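Local structure of probable sulfate-binding lipoprotein SubI (Mycobacterium tuberculosis, 6DDN) at residues V107-E112 with A116-A121; N181-Y186 with G326-V331; E239-E244 with V250-P255. The protein probably binds sulfate outside the cytoplasmic membrane and hands it on for uptake into the cell. All coordinates share one frame; numbering follows the deposited sequence.

Contact 1: residues V107-E112 with A116-A121; sequences VNFSVE and ARLVKA. With SO4 (sulfate ion), chain E.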
loop_
_atom_site.group_PDB
_atom_site.type_symbol
_atom_site.label_atom_id
_atom_site.label_comp_id
_atom_site.label_asym_id
_atom_site.label_seq_id
_atom_site.Cartn_x
_atom_site.Cartn_y
_atom_site.Cartn_z
ATOM N N VAL A 107 0.524 1.164 -14.217
ATOM C CA VAL A 107 -0.245 1.445 -13.016
ATOM C C VAL A 107 0.374 0.678 -11.861
ATOM O O VAL A 107 0.819 -0.462 -12.031
ATOM C CB VAL A 107 -1.733 1.079 -13.182
ATOM C CG1 VAL A 107 -2.450 2.191 -13.909
ATOM C CG2 VAL A 107 -1.881 -0.239 -13.927
ATOM N N ASN A 108 0.420 1.316 -10.695
ATOM C CA ASN A 108 0.886 0.685 -9.460
ATOM C C ASN A 108 0.013 1.243 -8.343
ATOM O O ASN A 108 0.232 2.365 -7.881
ATOM C CB ASN A 108 2.363 0.958 -9.209
ATOM C CG ASN A 108 2.814 0.498 -7.837
ATOM O OD1 ASN A 108 3.432 1.252 -7.087
ATOM N ND2 ASN A 108 2.502 -0.747 -7.501
ATOM N N PHE A 109 -0.975 0.468 -7.919
ATOM C CA PHE A 109 -1.996 0.961 -7.010
ATOM C C PHE A 109 -1.890 0.274 -5.655
ATOM O O PHE A 109 -1.200 -0.733 -5.486
ATOM C CB PHE A 109 -3.387 0.770 -7.621
ATOM C CG PHE A 109 -3.646 1.662 -8.799
ATOM C CD1 PHE A 109 -3.101 2.936 -8.844
ATOM C CD2 PHE A 109 -4.415 1.229 -9.866
ATOM C CE1 PHE A 109 -3.328 3.768 -9.926
ATOM C CE2 PHE A 109 -4.646 2.057 -10.952
ATOM C CZ PHE A 109 -4.099 3.327 -10.982
ATOM N N SER A 110 -2.582 0.859 -4.675
ATOM C CA SER A 110 -2.521 0.346 -3.311
ATOM C C SER A 110 -3.163 -1.029 -3.204
ATOM O O SER A 110 -2.642 -1.911 -2.511
ATOM C CB SER A 110 -3.203 1.325 -2.356
ATOM O OG SER A 110 -3.347 0.760 -1.065
ATOM N N VAL A 111 -4.291 -1.234 -3.880
ATOM C CA VAL A 111 -5.076 -2.451 -3.738
ATOM C C VAL A 111 -5.451 -2.981 -5.115
ATOM O O VAL A 111 -5.584 -2.223 -6.082
ATOM C CB VAL A 111 -6.339 -2.211 -2.884
ATOM C CG1 VAL A 111 -5.958 -1.857 -1.455
ATOM C CG2 VAL A 111 -7.184 -1.104 -3.496
ATOM N N GLU A 112 -5.626 -4.301 -5.194
ATOM C CA GLU A 112 -5.995 -4.936 -6.457
ATOM C C GLU A 112 -7.285 -4.395 -7.071
ATOM O O GLU A 112 -7.333 -4.271 -8.308
ATOM C CB GLU A 112 -6.089 -6.455 -6.258
ATOM C CG GLU A 112 -6.495 -7.233 -7.506
ATOM C CD GLU A 112 -7.996 -7.407 -7.628
ATOM O OE1 GLU A 112 -8.474 -7.688 -8.746
ATOM O OE2 GLU A 112 -8.698 -7.257 -6.606
ATOM N N ALA A 116 -8.503 -3.842 -11.022
ATOM C CA ALA A 116 -9.676 -4.453 -11.639
ATOM C C ALA A 116 -10.564 -3.420 -12.317
ATOM O O ALA A 116 -11.175 -3.716 -13.352
ATOM C CB ALA A 116 -10.470 -5.235 -10.593
ATOM N N ARG A 117 -10.661 -2.213 -11.752
ATOM C CA ARG A 117 -11.429 -1.158 -12.408
ATOM C C ARG A 117 -10.878 -0.869 -13.798
ATOM O O ARG A 117 -11.643 -0.688 -14.752
ATOM C CB ARG A 117 -11.426 0.111 -11.556
ATOM C CG ARG A 117 -12.115 1.296 -12.227
ATOM C CD ARG A 117 -11.903 2.599 -11.469
ATOM N NE ARG A 117 -12.608 2.619 -10.191
ATOM C CZ ARG A 117 -12.030 2.389 -9.016
ATOM N NH1 ARG A 117 -12.748 2.428 -7.902
ATOM N NH2 ARG A 117 -10.732 2.121 -8.954
ATOM N N LEU A 118 -9.550 -0.835 -13.933
ATOM C CA LEU A 118 -8.945 -0.606 -15.240
ATOM C C LEU A 118 -9.144 -1.796 -16.168
ATOM O O LEU A 118 -9.263 -1.617 -17.385
ATOM C CB LEU A 118 -7.459 -0.297 -15.084
ATOM C CG LEU A 118 -7.143 0.949 -14.263
ATOM C CD1 LEU A 118 -5.741 1.403 -14.560
ATOM C CD2 LEU A 118 -8.132 2.058 -14.569
ATOM N N VAL A 119 -9.171 -3.012 -15.620
ATOM C CA VAL A 119 -9.459 -4.182 -16.442
ATOM C C VAL A 119 -10.896 -4.131 -16.943
ATOM O O VAL A 119 -11.171 -4.382 -18.123
ATOM C CB VAL A 119 -9.182 -5.475 -15.653
ATOM C CG1 VAL A 119 -9.354 -6.687 -16.550
ATOM C CG2 VAL A 119 -7.784 -5.447 -15.065
ATOM N N LYS A 120 -11.832 -3.791 -16.053
ATOM C CA LYS A 120 -13.226 -3.615 -16.441
ATOM C C LYS A 120 -13.393 -2.556 -17.523
ATOM O O LYS A 120 -14.379 -2.596 -18.267
ATOM C CB LYS A 120 -14.061 -3.238 -15.215
ATOM C CG LYS A 120 -15.470 -3.802 -15.207
ATOM C CD LYS A 120 -15.517 -5.183 -14.571
ATOM C CE LYS A 120 -16.945 -5.707 -14.496
ATOM N NZ LYS A 120 -17.618 -5.704 -15.825
ATOM N N ALA A 121 -12.454 -1.617 -17.628
ATOM C CA ALA A 121 -12.523 -0.536 -18.599
ATOM C C ALA A 121 -11.631 -0.770 -19.812
ATOM O O ALA A 121 -11.486 0.132 -20.641
ATOM C CB ALA A 121 -12.156 0.792 -17.933
HETATM S S SO4 E . -16.027 3.884 -9.152
HETATM O O1 SO4 E . -15.667 4.296 -10.505
HETATM O O2 SO4 E . -15.406 4.786 -8.186
HETATM O O3 SO4 E . -17.477 3.932 -8.994
HETATM O O4 SO4 E . -15.562 2.521 -8.916
#
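Leu118 reaches out from helix 113-120 and meets Val107 and Phe109 through a single methyl group. From its CB, CG stands anti to the carbonyl carbon (chi1 -61°), which carries the branch toward strand 106-108. CG then forks, and CD1 does the touching: it meets Val107 CG1 at 3.4 Å, tip to tip and closer than methyl groups normally pack. The same CD1 lies 3.8 Å from Phe109 CE2, at the edge of the phenyl ring and near its plane, the two side chains roughly perpendicular to each other. Ile115, just before this segment on the helix, packs on both Val107 and Phe109, and Ala99 of helix 91-99 packs against Leu118.

This is a strand-loop-helix connection in a solute-binding protein of the periplasmic type: the chain leaves strand 106-108, passes through 109-112 and turns back as helix 113-120. The turn is tied by a backbone bond from Ala116 N to Glu112 O (3.0 Å, 156° at the hydrogen). The Glu112 side chain is bent at chi2 (-90°), which brings its carboxylate OE1 to 3.7 Å from Ala116 CB.

The guanidinium of Arg117 meets a sulfate ion, probably from the crystallisation liquor, in plane at its edge: Arg117 NE and NH1 both donate to O4 of the sulfate, NH1 at 3.0 Å. Its NH2 forms a salt bridge with Asp114, while Arg96 also donates to the sulfate.

Contact 2: residues N181-Y186 with G326-V331; sequences NLLAPY and GGWGSV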
loop_
_atom_site.group_PDB
_atom_site.type_symbol
_atom_site.label_atom_id
_atom_site.label_comp_id
_atom_site.label_asym_id
_atom_site.label_seq_id
_atom_site.Cartn_x
_atom_site.Cartn_y
_atom_site.Cartn_z
ATOM N N ASN A 181 -6.102 -0.336 6.279
ATOM C CA ASN A 181 -6.171 0.132 7.658
ATOM C C ASN A 181 -7.417 -0.355 8.383
ATOM O O ASN A 181 -7.425 -0.389 9.617
ATOM C CB ASN A 181 -6.125 1.661 7.697
ATOM C CG ASN A 181 -4.758 2.216 7.352
ATOM O OD1 ASN A 181 -3.827 1.471 7.043
ATOM N ND2 ASN A 181 -4.631 3.539 7.399
ATOM N N LEU A 182 -8.476 -0.704 7.654
ATOM C CA LEU A 182 -9.676 -1.246 8.274
ATOM C C LEU A 182 -9.784 -2.759 8.143
ATOM O O LEU A 182 -10.459 -3.388 8.966
ATOM C CB LEU A 182 -10.928 -0.593 7.674
ATOM C CG LEU A 182 -11.002 0.929 7.821
ATOM C CD1 LEU A 182 -12.405 1.432 7.528
ATOM C CD2 LEU A 182 -10.553 1.363 9.208
ATOM N N LEU A 183 -9.129 -3.353 7.143
ATOM C CA LEU A 183 -9.107 -4.807 7.033
ATOM C C LEU A 183 -8.348 -5.438 8.194
ATOM O O LEU A 183 -8.774 -6.466 8.733
ATOM C CB LEU A 183 -8.482 -5.220 5.703
ATOM C CG LEU A 183 -9.416 -5.184 4.499
ATOM C CD1 LEU A 183 -8.617 -5.200 3.205
ATOM C CD2 LEU A 183 -10.396 -6.347 4.552
ATOM N N ALA A 184 -7.221 -4.842 8.587
ATOM C CA ALA A 184 -6.421 -5.411 9.669
ATOM C C ALA A 184 -7.189 -5.501 10.982
ATOM O O ALA A 184 -7.223 -6.593 11.576
ATOM C CB ALA A 184 -5.121 -4.615 9.826
ATOM N N PRO A 185 -7.820 -4.436 11.491
ATOM C CA PRO A 185 -8.566 -4.588 12.746
ATOM C C PRO A 185 -9.784 -5.479 12.607
ATOM O O PRO A 185 -10.153 -6.161 13.572
ATOM C CB PRO A 185 -8.954 -3.147 13.094
ATOM C CG PRO A 185 -9.053 -2.478 11.787
ATOM C CD PRO A 185 -7.929 -3.060 10.976
ATOM N N TYR A 186 -10.423 -5.499 11.435
ATOM C CA TYR A 186 -11.525 -6.429 11.225
ATOM C C TYR A 186 -11.033 -7.868 11.286
ATOM O O TYR A 186 -11.590 -8.696 12.014
ATOM C CB TYR A 186 -12.210 -6.162 9.888
ATOM C CG TYR A 186 -13.188 -7.255 9.529
ATOM C CD1 TYR A 186 -14.416 -7.348 10.169
ATOM C CD2 TYR A 186 -12.874 -8.210 8.571
ATOM C CE1 TYR A 186 -15.310 -8.352 9.858
ATOM C CE2 TYR A 186 -13.762 -9.220 8.254
ATOM C CZ TYR A 186 -14.979 -9.285 8.899
ATOM O OH TYR A 186 -15.869 -10.287 8.586
ATOM N N GLY A 326 -11.358 -14.756 2.008
ATOM C CA GLY A 326 -12.023 -15.166 0.791
ATOM C C GLY A 326 -11.675 -14.359 -0.436
ATOM O O GLY A 326 -12.417 -14.412 -1.423
ATOM N N GLY A 327 -10.573 -13.616 -0.412
ATOM C CA GLY A 327 -10.177 -12.800 -1.540
ATOM C C GLY A 327 -10.978 -11.515 -1.629
ATOM O O GLY A 327 -11.935 -11.277 -0.890
ATOM N N TRP A 328 -10.565 -10.661 -2.566
ATOM C CA TRP A 328 -11.315 -9.433 -2.802
ATOM C C TRP A 328 -12.714 -9.737 -3.319
ATOM O O TRP A 328 -13.635 -8.942 -3.112
ATOM C CB TRP A 328 -10.562 -8.528 -3.779
ATOM C CG TRP A 328 -9.235 -8.038 -3.259
ATOM C CD1 TRP A 328 -8.008 -8.572 -3.520
ATOM C CD2 TRP A 328 -9.006 -6.913 -2.397
ATOM N NE1 TRP A 328 -7.029 -7.854 -2.875
ATOM C CE2 TRP A 328 -7.615 -6.831 -2.178
ATOM C CE3 TRP A 328 -9.841 -5.971 -1.787
ATOM C CZ2 TRP A 328 -7.040 -5.845 -1.377
ATOM C CZ3 TRP A 328 -9.267 -4.990 -0.991
ATOM C CH2 TRP A 328 -7.881 -4.936 -0.793
ATOM N N GLY A 329 -12.903 -10.890 -3.965
ATOM C CA GLY A 329 -14.227 -11.251 -4.445
ATOM C C GLY A 329 -15.268 -11.334 -3.344
ATOM O O GLY A 329 -16.464 -11.179 -3.601
ATOM N N SER A 330 -14.835 -11.578 -2.107
ATOM C CA SER A 330 -15.737 -11.643 -0.967
ATOM C C SER A 330 -15.571 -10.485 0.007
ATOM O O SER A 330 -16.415 -10.320 0.895
ATOM C CB SER A 330 -15.546 -12.967 -0.212
ATOM O OG SER A 330 -16.246 -12.954 1.019
ATOM N N VAL A 331 -14.517 -9.687 -0.131
ATOM C CA VAL A 331 -14.313 -8.508 0.700
ATOM C C VAL A 331 -14.732 -7.235 -0.026
ATOM O O VAL A 331 -15.344 -6.349 0.572
ATOM C CB VAL A 331 -12.839 -8.438 1.158
ATOM C CG1 VAL A 331 -12.417 -7.005 1.438
ATOM C CG2 VAL A 331 -12.629 -9.303 2.388
#
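Leu183 divides its two methyl groups between Trp328 and Val331, and the contact consists of these two apolar pairings. CD2 meets Val331 CG1 at 3.8 Å, an ordinary van der Waals distance. CD1 approaches the far end of the indole, 4.1 Å from Trp328 CH2 on the six-membered ring, coming at a slant. CG of Leu183 lies anti to its carbonyl carbon (chi1 -82°), and the fork beyond it lets one residue serve both partners. Val331 has CG1 anti to its own backbone N (chi1 153°), which turns this methyl toward Leu183; since Val331 is poorly ordered, its half of the contact is less firmly defined than that of Trp328.

Backbone bonding shapes each side separately. Gly327 is the N-cap residue of the short helix 328-331, and its carbonyl O accepts from Ser330 N at 3.2 Å, with a weak further bond from Val331 N. On the other segment, Tyr186 N reaches Leu182 O, but the helix is kinked at Pro185, whose N carries no hydrogen and cannot donate to the turn before.

T-shaped aromatic pairs flank the contact: Trp328 with Trp180, and Tyr186 with Phe336. The last modelled helix, 328-331, thus lies against helix 177-190, whose Leu183 and Ala184 touch Phe259 of strand 257-267, while Pro185 and Tyr186 pack against helix 196-210.

Contact 3: residues E239-E244 with V250-P255; sequences EAIATE and VQHVTP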
loop_
_atom_site.group_PDB
_atom_site.type_symbol
_atom_site.label_atom_id
_atom_site.label_comp_id
_atom_site.label_asym_id
_atom_site.label_seq_id
_atom_site.Cartn_x
_atom_site.Cartn_y
_atom_site.Cartn_z
ATOM N N GLU A 239 5.612 3.445 4.648
ATOM C CA GLU A 239 5.391 4.871 4.856
ATOM C C GLU A 239 5.929 5.318 6.208
ATOM O O GLU A 239 6.443 6.436 6.338
ATOM C CB GLU A 239 3.904 5.199 4.724
ATOM C CG GLU A 239 3.557 6.661 4.988
ATOM C CD GLU A 239 3.798 7.563 3.787
ATOM O OE1 GLU A 239 3.078 8.576 3.657
ATOM O OE2 GLU A 239 4.703 7.269 2.977
ATOM N N ALA A 240 5.824 4.462 7.227
ATOM C CA ALA A 240 6.423 4.785 8.517
ATOM C C ALA A 240 7.940 4.851 8.410
ATOM O O ALA A 240 8.573 5.757 8.967
ATOM C CB ALA A 240 6.002 3.755 9.566
ATOM N N ILE A 241 8.539 3.900 7.688
ATOM C CA ILE A 241 9.987 3.897 7.500
ATOM C C ILE A 241 10.429 5.145 6.750
ATOM O O ILE A 241 11.430 5.779 7.105
ATOM C CB ILE A 241 10.423 2.611 6.772
ATOM C CG1 ILE A 241 10.246 1.397 7.685
ATOM C CG2 ILE A 241 11.864 2.720 6.304
ATOM C CD1 ILE A 241 10.357 0.074 6.965
ATOM N N ALA A 242 9.688 5.523 5.708
ATOM C CA ALA A 242 10.068 6.693 4.923
ATOM C C ALA A 242 9.893 7.976 5.724
ATOM O O ALA A 242 10.712 8.897 5.616
ATOM C CB ALA A 242 9.249 6.746 3.634
ATOM N N THR A 243 8.835 8.056 6.533
ATOM C CA THR A 243 8.611 9.249 7.344
ATOM C C THR A 243 9.676 9.381 8.426
ATOM O O THR A 243 10.230 10.468 8.634
ATOM C CB THR A 243 7.214 9.209 7.964
ATOM O OG1 THR A 243 6.237 9.010 6.934
ATOM C CG2 THR A 243 6.919 10.512 8.688
ATOM N N GLU A 244 9.967 8.283 9.131
ATOM C CA GLU A 244 11.041 8.281 10.120
ATOM C C GLU A 244 12.348 8.769 9.514
ATOM O O GLU A 244 13.053 9.599 10.100
ATOM C CB GLU A 244 11.229 6.870 10.677
ATOM C CG GLU A 244 10.379 6.531 11.874
ATOM C CD GLU A 244 9.913 5.091 11.843
ATOM O OE1 GLU A 244 10.647 4.243 11.292
ATOM O OE2 GLU A 244 8.816 4.805 12.362
ATOM N N VAL A 250 8.740 10.559 14.718
ATOM C CA VAL A 250 7.752 9.498 14.851
ATOM C C VAL A 250 8.476 8.159 14.884
ATOM O O VAL A 250 9.638 8.044 14.489
ATOM C CB VAL A 250 6.718 9.512 13.702
ATOM C CG1 VAL A 250 5.854 10.766 13.764
ATOM C CG2 VAL A 250 7.423 9.413 12.362
ATOM N N GLN A 251 7.776 7.144 15.385
ATOM C CA GLN A 251 8.199 5.757 15.252
ATOM C C GLN A 251 6.959 4.920 14.963
ATOM O O GLN A 251 5.855 5.450 14.805
ATOM C CB GLN A 251 8.951 5.268 16.496
ATOM C CG GLN A 251 8.504 5.894 17.801
ATOM C CD GLN A 251 9.512 5.687 18.915
ATOM O OE1 GLN A 251 10.569 6.318 18.935
ATOM N NE2 GLN A 251 9.191 4.796 19.848
ATOM N N HIS A 252 7.133 3.603 14.875
ATOM C CA HIS A 252 6.003 2.742 14.566
ATOM C C HIS A 252 6.094 1.427 15.325
ATOM O O HIS A 252 7.181 0.876 15.514
ATOM C CB HIS A 252 5.891 2.471 13.057
ATOM C CG HIS A 252 6.996 1.632 12.499
ATOM N ND1 HIS A 252 8.223 2.154 12.146
ATOM C CD2 HIS A 252 7.058 0.308 12.222
ATOM C CE1 HIS A 252 8.993 1.186 11.682
ATOM N NE2 HIS A 252 8.310 0.056 11.718
ATOM N N VAL A 253 4.934 0.945 15.768
ATOM C CA VAL A 253 4.778 -0.368 16.378
ATOM C C VAL A 253 3.748 -1.133 15.563
ATOM O O VAL A 253 2.665 -0.609 15.277
ATOM C CB VAL A 253 4.336 -0.274 17.849
ATOM C CG1 VAL A 253 4.648 -1.570 18.585
ATOM C CG2 VAL A 253 4.993 0.914 18.534
ATOM N N THR A 254 4.085 -2.353 15.183
ATOM C CA THR A 254 3.109 -3.177 14.480
ATOM C C THR A 254 2.299 -3.982 15.488
ATOM O O THR A 254 2.885 -4.638 16.357
ATOM C CB THR A 254 3.798 -4.116 13.502
ATOM O OG1 THR A 254 4.725 -3.371 12.704
ATOM C CG2 THR A 254 2.779 -4.774 12.590
ATOM N N PRO A 255 0.968 -3.948 15.419
ATOM C CA PRO A 255 0.177 -4.739 16.355
ATOM C C PRO A 255 0.479 -6.212 16.183
ATOM O O PRO A 255 0.925 -6.650 15.106
ATOM C CB PRO A 255 -1.270 -4.407 15.961
ATOM C CG PRO A 255 -1.185 -3.946 14.547
ATOM C CD PRO A 255 0.131 -3.238 14.438
#
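A nearly straight, coplanar pairing of an imidazole with a carboxylate joins His252 to Glu244. His252 ND1 donates to Glu244 OE2 at 2.7 Å, with 176° at the hydrogen, and the oxygen receives it through its syn lone pair. The acceptor lies almost exactly in the ring plane, and the carboxylate and imidazole planes are only 7° apart. Two torsions bring the groups together: CG of His252 sits between its backbone N and carbonyl carbon (chi1 68°), which turns the ring toward helix 237-245, and Glu244 bends at chi2.

Around the bond the packing is close. Ala240 CB rests 3.7 Å from His252 CB, and Ile241 CG1 approaches CE1 of the ring obliquely. Further along, Thr243 CG2 lies 3.9 Å from Val250 CG2. Thr243 is anchored within the helix, its OG1 donating to Glu239 O at 2.7 Å; Thr243 N reaches the same oxygen from the opposite face of the carbonyl plane.

Helix 237-245 and strand 250-253 run nearly antiparallel, and the axes of the two segments approach to 8.0 Å. Beside it in the sheet, strand 138-147 forms backbone bonds with Gln251 and Val253; Ala240 also touches Val145 there, and with the His252 and Val250 contacts this packs the helix onto the sheet.

With ND1 as the donor, the bond helps to fix the rotation of the imidazole, and the nearby carboxylate would probably favour a protonated ring.

In the fold
Along the chain contact 1 comes first and is complete before the first segment of contact 2, residues 181-186; contact 3 then falls within the long interval before 326-331 completes contact 2. Contacts 1 and 2 are neighbours, with centres about 17 Å apart, and they touch: Trp328 packs against Val111 and Glu112, so the last modelled helix, 328-331, bridges helix 177-190 and the turn after strand 106-108. Contact 3 lies across the chain's centre from contact 1, centres about 27 Å apart; its centre is about 22 Å from that of contact 2, without touching. Contacts 1 and 3 reach the same mixed sheet, through strands 106-108 and 250-253, so one sheet connects distant parts of this solute-binding fold.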